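Local coordinates for uncharacterized protein (Legionella pneumophila subsp. pneumophila, PDB 5DGG) that is of unknown function but belongs to the Legionella ubiquitin-specific protease A (LupA) family and is therefore probably related to papain-like cysteine peptidases, at residues Ser153-Leu158 against Arg177-Ala182; Ile159-Asn164 against Asn170-Thr175. All coordinates share one frame; numbering follows the deposited sequence.

Contact 1. Residues Ser153-Leu158 against Arg177-Ala182; sequences SYNPIL and REETRA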
loop_
_atom_site.group_PDB
_atom_site.type_symbol
_atom_site.label_atom_id
_atom_site.label_comp_id
_atom_site.label_asym_id
_atom_site.label_seq_id
_atom_site.Cartn_x
_atom_site.Cartn_y
_atom_site.Cartn_z
ATOM N N SER A 153 3.636 13.879 7.808
ATOM C CA SER A 153 4.059 12.866 6.826
ATOM C C SER A 153 2.902 12.029 6.301
ATOM O O SER A 153 3.104 11.118 5.479
ATOM C CB SER A 153 5.056 11.900 7.471
ATOM O OG SER A 153 6.158 12.602 7.992
ATOM N N TYR A 154 1.715 12.285 6.818
ATOM C CA TYR A 154 0.514 11.618 6.340
ATOM C C TYR A 154 -0.609 12.648 6.252
ATOM O O TYR A 154 -0.488 13.746 6.827
ATOM C CB TYR A 154 0.104 10.492 7.276
ATOM C CG TYR A 154 -0.145 10.876 8.725
ATOM C CD1 TYR A 154 -1.370 11.423 9.124
ATOM C CD2 TYR A 154 0.825 10.683 9.699
ATOM C CE1 TYR A 154 -1.602 11.767 10.434
ATOM C CE2 TYR A 154 0.597 11.014 11.030
ATOM C CZ TYR A 154 -0.617 11.563 11.396
ATOM O OH TYR A 154 -0.908 11.912 12.697
ATOM N N ASN A 155 -1.705 12.260 5.596
ATOM C CA ASN A 155 -2.725 13.175 5.138
ATOM C C ASN A 155 -3.978 12.859 5.922
ATOM O O ASN A 155 -4.713 11.947 5.572
ATOM C CB ASN A 155 -2.977 12.996 3.645
ATOM C CG ASN A 155 -3.940 14.026 3.085
ATOM O OD1 ASN A 155 -4.986 14.316 3.668
ATOM N ND2 ASN A 155 -3.590 14.576 1.944
ATOM N N PRO A 156 -4.242 13.627 6.989
ATOM C CA PRO A 156 -5.349 13.274 7.879
ATOM C C PRO A 156 -6.696 13.319 7.185
ATOM O O PRO A 156 -7.606 12.577 7.549
ATOM C CB PRO A 156 -5.284 14.344 8.981
ATOM C CG PRO A 156 -3.960 14.990 8.854
ATOM C CD PRO A 156 -3.507 14.821 7.437
ATOM N N ILE A 157 -6.824 14.151 6.160
ATOM C CA ILE A 157 -8.098 14.247 5.458
ATOM C C ILE A 157 -8.443 12.930 4.789
ATOM O O ILE A 157 -9.578 12.450 4.873
ATOM C CB ILE A 157 -8.104 15.360 4.418
ATOM C CG1 ILE A 157 -7.793 16.715 5.093
ATOM C CG2 ILE A 157 -9.472 15.425 3.771
ATOM C CD1 ILE A 157 -7.496 17.843 4.112
ATOM N N LEU A 158 -7.457 12.338 4.118
ATOM C CA LEU A 158 -7.679 11.022 3.518
ATOM C C LEU A 158 -7.945 9.937 4.548
ATOM O O LEU A 158 -8.795 9.080 4.323
ATOM C CB LEU A 158 -6.503 10.613 2.626
ATOM C CG LEU A 158 -6.126 11.542 1.500
ATOM C CD1 LEU A 158 -4.944 10.951 0.766
ATOM C CD2 LEU A 158 -7.258 11.786 0.528
ATOM N N ARG A 177 -8.971 14.026 -5.346
ATOM C CA ARG A 177 -8.825 15.097 -6.357
ATOM C C ARG A 177 -8.287 16.367 -5.745
ATOM O O ARG A 177 -7.239 16.880 -6.150
ATOM C CB ARG A 177 -10.160 15.384 -7.032
ATOM C CG ARG A 177 -10.569 14.263 -7.963
ATOM C CD ARG A 177 -12.059 14.250 -8.279
ATOM N NE ARG A 177 -12.400 14.944 -9.532
ATOM C CZ ARG A 177 -12.119 14.487 -10.757
ATOM N NH1 ARG A 177 -11.457 13.341 -10.927
ATOM N NH2 ARG A 177 -12.478 15.187 -11.828
ATOM N N GLU A 178 -9.000 16.853 -4.738
ATOM C CA GLU A 178 -8.598 18.057 -4.023
ATOM C C GLU A 178 -7.201 17.988 -3.471
ATOM O O GLU A 178 -6.452 18.939 -3.601
ATOM C CB GLU A 178 -9.558 18.371 -2.871
ATOM C CG GLU A 178 -10.706 19.278 -3.240
ATOM C CD GLU A 178 -10.253 20.495 -4.041
ATOM O OE1 GLU A 178 -10.712 20.630 -5.192
ATOM O OE2 GLU A 178 -9.416 21.292 -3.544
ATOM N N GLU A 179 -6.829 16.888 -2.845
ATOM C CA GLU A 179 -5.491 16.806 -2.246
ATOM C C GLU A 179 -4.419 16.761 -3.338
ATOM O O GLU A 179 -3.277 17.211 -3.142
ATOM C CB GLU A 179 -5.360 15.592 -1.316
ATOM C CG GLU A 179 -6.197 15.716 -0.052
ATOM C CD GLU A 179 -5.897 16.973 0.724
ATOM O OE1 GLU A 179 -4.786 17.086 1.276
ATOM O OE2 GLU A 179 -6.772 17.863 0.779
ATOM N N THR A 180 -4.811 16.217 -4.486
ATOM C CA THR A 180 -3.940 16.112 -5.633
ATOM C C THR A 180 -3.606 17.495 -6.181
ATOM O O THR A 180 -2.422 17.847 -6.281
ATOM C CB THR A 180 -4.573 15.204 -6.702
ATOM O OG1 THR A 180 -4.392 13.849 -6.271
ATOM C CG2 THR A 180 -3.915 15.415 -8.084
ATOM N N ARG A 181 -4.648 18.262 -6.504
ATOM C CA ARG A 181 -4.515 19.669 -6.923
ATOM C C ARG A 181 -3.625 20.494 -5.976
ATOM O O ARG A 181 -2.777 21.264 -6.421
ATOM C CB ARG A 181 -5.911 20.293 -7.078
ATOM C CG ARG A 181 -6.019 21.784 -6.757
ATOM C CD ARG A 181 -7.464 22.203 -6.464
ATOM N NE ARG A 181 -8.136 22.807 -7.616
ATOM C CZ ARG A 181 -9.113 22.263 -8.352
ATOM N NH1 ARG A 181 -9.603 21.048 -8.101
ATOM N NH2 ARG A 181 -9.613 22.964 -9.371
ATOM N N ALA A 182 -3.824 20.331 -4.676
ATOM C CA ALA A 182 -2.973 20.975 -3.695
ATOM C C ALA A 182 -1.510 20.598 -3.928
ATOM O O ALA A 182 -0.635 21.457 -3.855
ATOM C CB ALA A 182 -3.394 20.599 -2.283
#
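L158 and E179 mark the closest backbone approach, 8.5 Å between their CA atoms, where the first turn of helix 156-165 comes up against helix 171-183. At that spacing side chains have to bridge the gap, and E179 is the residue of the second segment that does so. Its side chain is bent at chi2 (-55°), which turns the carboxylate aside toward the start of the opposing helix. There N155 comes to meet it from the opposite direction, and N155 ND2 donates to E179 OE1 at 2.9 Å. The bond is fairly straight at the hydrogen (152°), and it lands on the anti side of the carboxylate, somewhat out of its plane. Amide and carboxylate stand almost perpendicular, 86° apart.

N155 is the N-cap of helix 156-165, and the other end of its amide does the capping: N155 OD1 accepts from L158 N at 3.2 Å, with the donor well above the carbonyl plane and not on a lone pair. One amide is thus gripped from both ends. Two aliphatic side chains flank E179 as well. I157 CD1 lies against E179 OE2 at 3.4 Å, a methyl set beside the second carboxylate oxygen, while L158 CD2 slides alongside E179 CG at 4.1 Å. L14 of helix 8-14 touches both L158 and E179, and H141 of helix 132-146 touches N155 and L158.

The chemistry couples a helix cap to the neighbouring helix. With N155 OD1 and ND2 both engaged, the amide is held against flipping, and a carboxylate beside the first turn of the helix may be somewhat stabilised by the positive helix end.

Contact 2. Residues Ile159-Asn164 against Asn170-Thr175; sequences IDTLDN and NVLRMT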
loop_
_atom_site.group_PDB
_atom_site.type_symbol
_atom_site.label_atom_id
_atom_site.label_comp_id
_atom_site.label_asym_id
_atom_site.label_seq_id
_atom_site.Cartn_x
_atom_site.Cartn_y
_atom_site.Cartn_z
ATOM N N ILE A 159 -7.215 9.942 5.660
ATOM C CA ILE A 159 -7.439 8.949 6.686
ATOM C C ILE A 159 -8.839 9.035 7.279
ATOM O O ILE A 159 -9.490 8.022 7.470
ATOM C CB ILE A 159 -6.435 9.105 7.832
ATOM C CG1 ILE A 159 -5.038 8.746 7.347
ATOM C CG2 ILE A 159 -6.836 8.247 9.017
ATOM C CD1 ILE A 159 -3.934 9.179 8.292
ATOM N N ASP A 160 -9.258 10.257 7.620
ATOM C CA ASP A 160 -10.561 10.451 8.281
ATOM C C ASP A 160 -11.701 10.237 7.308
ATOM O O ASP A 160 -12.748 9.748 7.698
ATOM C CB ASP A 160 -10.698 11.841 8.943
ATOM C CG ASP A 160 -9.596 12.128 9.995
ATOM O OD1 ASP A 160 -8.898 11.188 10.459
ATOM O OD2 ASP A 160 -9.411 13.318 10.313
ATOM N N THR A 161 -11.518 10.578 6.039
ATOM C CA THR A 161 -12.565 10.251 5.066
ATOM C C THR A 161 -12.730 8.734 4.951
ATOM O O THR A 161 -13.861 8.168 5.089
ATOM C CB THR A 161 -12.302 10.902 3.717
ATOM O OG1 THR A 161 -12.250 12.325 3.898
ATOM C CG2 THR A 161 -13.407 10.543 2.723
ATOM N N LEU A 162 -11.620 8.061 4.678
ATOM C CA LEU A 162 -11.656 6.594 4.578
ATOM C C LEU A 162 -12.283 5.939 5.792
ATOM O O LEU A 162 -13.176 5.085 5.675
ATOM C CB LEU A 162 -10.239 6.037 4.429
ATOM C CG LEU A 162 -10.102 4.499 4.548
ATOM C CD1 LEU A 162 -10.708 3.821 3.367
ATOM C CD2 LEU A 162 -8.645 4.112 4.610
ATOM N N ASP A 163 -11.819 6.322 6.969
ATOM C CA ASP A 163 -12.250 5.643 8.186
ATOM C C ASP A 163 -13.727 5.787 8.504
ATOM O O ASP A 163 -14.361 4.856 9.033
ATOM C CB ASP A 163 -11.477 6.183 9.372
ATOM C CG ASP A 163 -11.653 5.332 10.590
ATOM O OD1 ASP A 163 -11.111 4.215 10.622
ATOM O OD2 ASP A 163 -12.367 5.753 11.517
ATOM N N ASN A 164 -14.280 6.964 8.208
ATOM C CA ASN A 164 -15.668 7.237 8.564
ATOM C C ASN A 164 -16.634 7.063 7.448
ATOM O O ASN A 164 -17.766 6.688 7.724
ATOM C CB ASN A 164 -15.777 8.640 9.162
ATOM C CG ASN A 164 -14.963 8.747 10.433
ATOM O OD1 ASN A 164 -15.373 8.255 11.452
ATOM N ND2 ASN A 164 -13.769 9.306 10.347
ATOM N N ASN A 170 -19.012 9.197 -3.308
ATOM C CA ASN A 170 -17.755 9.471 -3.989
ATOM C C ASN A 170 -16.900 10.486 -3.218
ATOM O O ASN A 170 -16.090 11.169 -3.813
ATOM C CB ASN A 170 -18.055 9.968 -5.413
ATOM C CG ASN A 170 -17.087 9.431 -6.444
ATOM O OD1 ASN A 170 -16.591 8.295 -6.346
ATOM N ND2 ASN A 170 -16.793 10.246 -7.437
ATOM N N VAL A 171 -17.063 10.568 -1.895
ATOM C CA VAL A 171 -16.344 11.594 -1.120
ATOM C C VAL A 171 -14.846 11.324 -1.016
ATOM O O VAL A 171 -14.042 12.275 -0.922
ATOM C CB VAL A 171 -16.894 11.810 0.304
ATOM C CG1 VAL A 171 -18.318 12.334 0.260
ATOM C CG2 VAL A 171 -16.759 10.550 1.154
ATOM N N LEU A 172 -14.450 10.045 -1.039
ATOM C CA LEU A 172 -13.019 9.721 -1.033
ATOM C C LEU A 172 -12.365 10.174 -2.348
ATOM O O LEU A 172 -11.304 10.821 -2.355
ATOM C CB LEU A 172 -12.796 8.244 -0.737
ATOM C CG LEU A 172 -11.348 7.861 -0.417
ATOM C CD1 LEU A 172 -10.794 8.463 0.904
ATOM C CD2 LEU A 172 -11.239 6.337 -0.402
ATOM N N ARG A 173 -12.997 9.889 -3.463
ATOM C CA ARG A 173 -12.541 10.425 -4.754
ATOM C C ARG A 173 -12.489 11.961 -4.784
ATOM O O ARG A 173 -11.534 12.555 -5.316
ATOM C CB ARG A 173 -13.395 9.876 -5.888
ATOM C CG ARG A 173 -13.116 10.443 -7.281
ATOM C CD ARG A 173 -11.650 10.344 -7.730
ATOM N NE ARG A 173 -11.093 8.983 -7.809
ATOM C CZ ARG A 173 -11.079 8.222 -8.890
ATOM N NH1 ARG A 173 -11.629 8.662 -10.025
ATOM N NH2 ARG A 173 -10.537 6.994 -8.857
ATOM N N MET A 174 -13.453 12.619 -4.140
ATOM C CA MET A 174 -13.359 14.064 -4.040
ATOM C C MET A 174 -12.163 14.513 -3.207
ATOM O O MET A 174 -11.487 15.461 -3.595
ATOM C CB MET A 174 -14.629 14.683 -3.479
ATOM C CG MET A 174 -14.879 16.046 -4.104
ATOM S SD MET A 174 -15.415 17.285 -2.931
ATOM C CE MET A 174 -16.382 18.328 -4.041
ATOM N N THR A 175 -11.868 13.853 -2.087
ATOM C CA THR A 175 -10.694 14.261 -1.322
ATOM C C THR A 175 -9.398 13.924 -2.074
ATOM O O THR A 175 -8.431 14.665 -1.980
ATOM C CB THR A 175 -10.671 13.720 0.123
ATOM O OG1 THR A 175 -10.752 12.295 0.127
ATOM C CG2 THR A 175 -11.846 14.255 0.926
#
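T161 sits at the centre of the interface, meeting V171, L172 and T175 across two helices that run antiparallel, their short axes 173° apart and 9.7 Å at closest approach. Its CA comes within 6.1 Å of that of L172. The first torsion of T161 divides its two branches. CG2 stands anti to the backbone N (OG1 at chi1 -59°) and carries the apolar contact, while OG1, beside the backbone N, hydrogen-bonds back to I157 O one turn earlier.

L172 supplies most of the surface across from it. With CG anti to the backbone N (chi1 -168°), the branched end is carried toward the partner, where L172 CD1 meets T161 CG2 at 3.8 Å and lies over the backbone between T161 and L162, with L162 CB 4.3 Å from L172 CD1. V171 CG2 also approaches T161 CG2, but V171 has two conformers and this touch is the less certain one.

T175 meets T161 tip to tip, with T175 CG2 3.6 Å from T161 OG1. Its own hydroxyl lies between the backbone N and the carbonyl carbon, which directs OG1 to its own helix: it donates to L172 O at 2.9 Å, and the methyl is left to face the partner. Both threonines therefore satisfy their hydroxyls within their own helices, and no hydrogen bond crosses the interface.

Behind this seam L162 packs on F135, A138 and Y139 of helix 132-146, and R173 forms a salt bridge with D134 of that same helix. In the connection, N167 OD1 accepts from R173 N near the start of helix 171-183. The whole is a helical hairpin: consecutive antiparallel helices joined by a short turn, packed on a third helix within the LupA domain.

Contacts 1 and 2 lie along one seam between helices 156-165 and 171-183, their centres 10 Å apart. Contact 2 is nearer the turn that joins the helices; contact 1 is the farther end, where the first helix starts. L158 and T175 join the two, with L158 CD2 3.6 Å from T175 OG1, and I157 CG2 packs on T175 CG2 at 3.9 Å. Y154 CD1 also reaches I159 CD1, at 3.5 Å. The buried apolar packing of contact 2 thus gives way to the more open polar bridge of contact 1. Both centres are about 16 Å from the centre of the chain, on the same side of it.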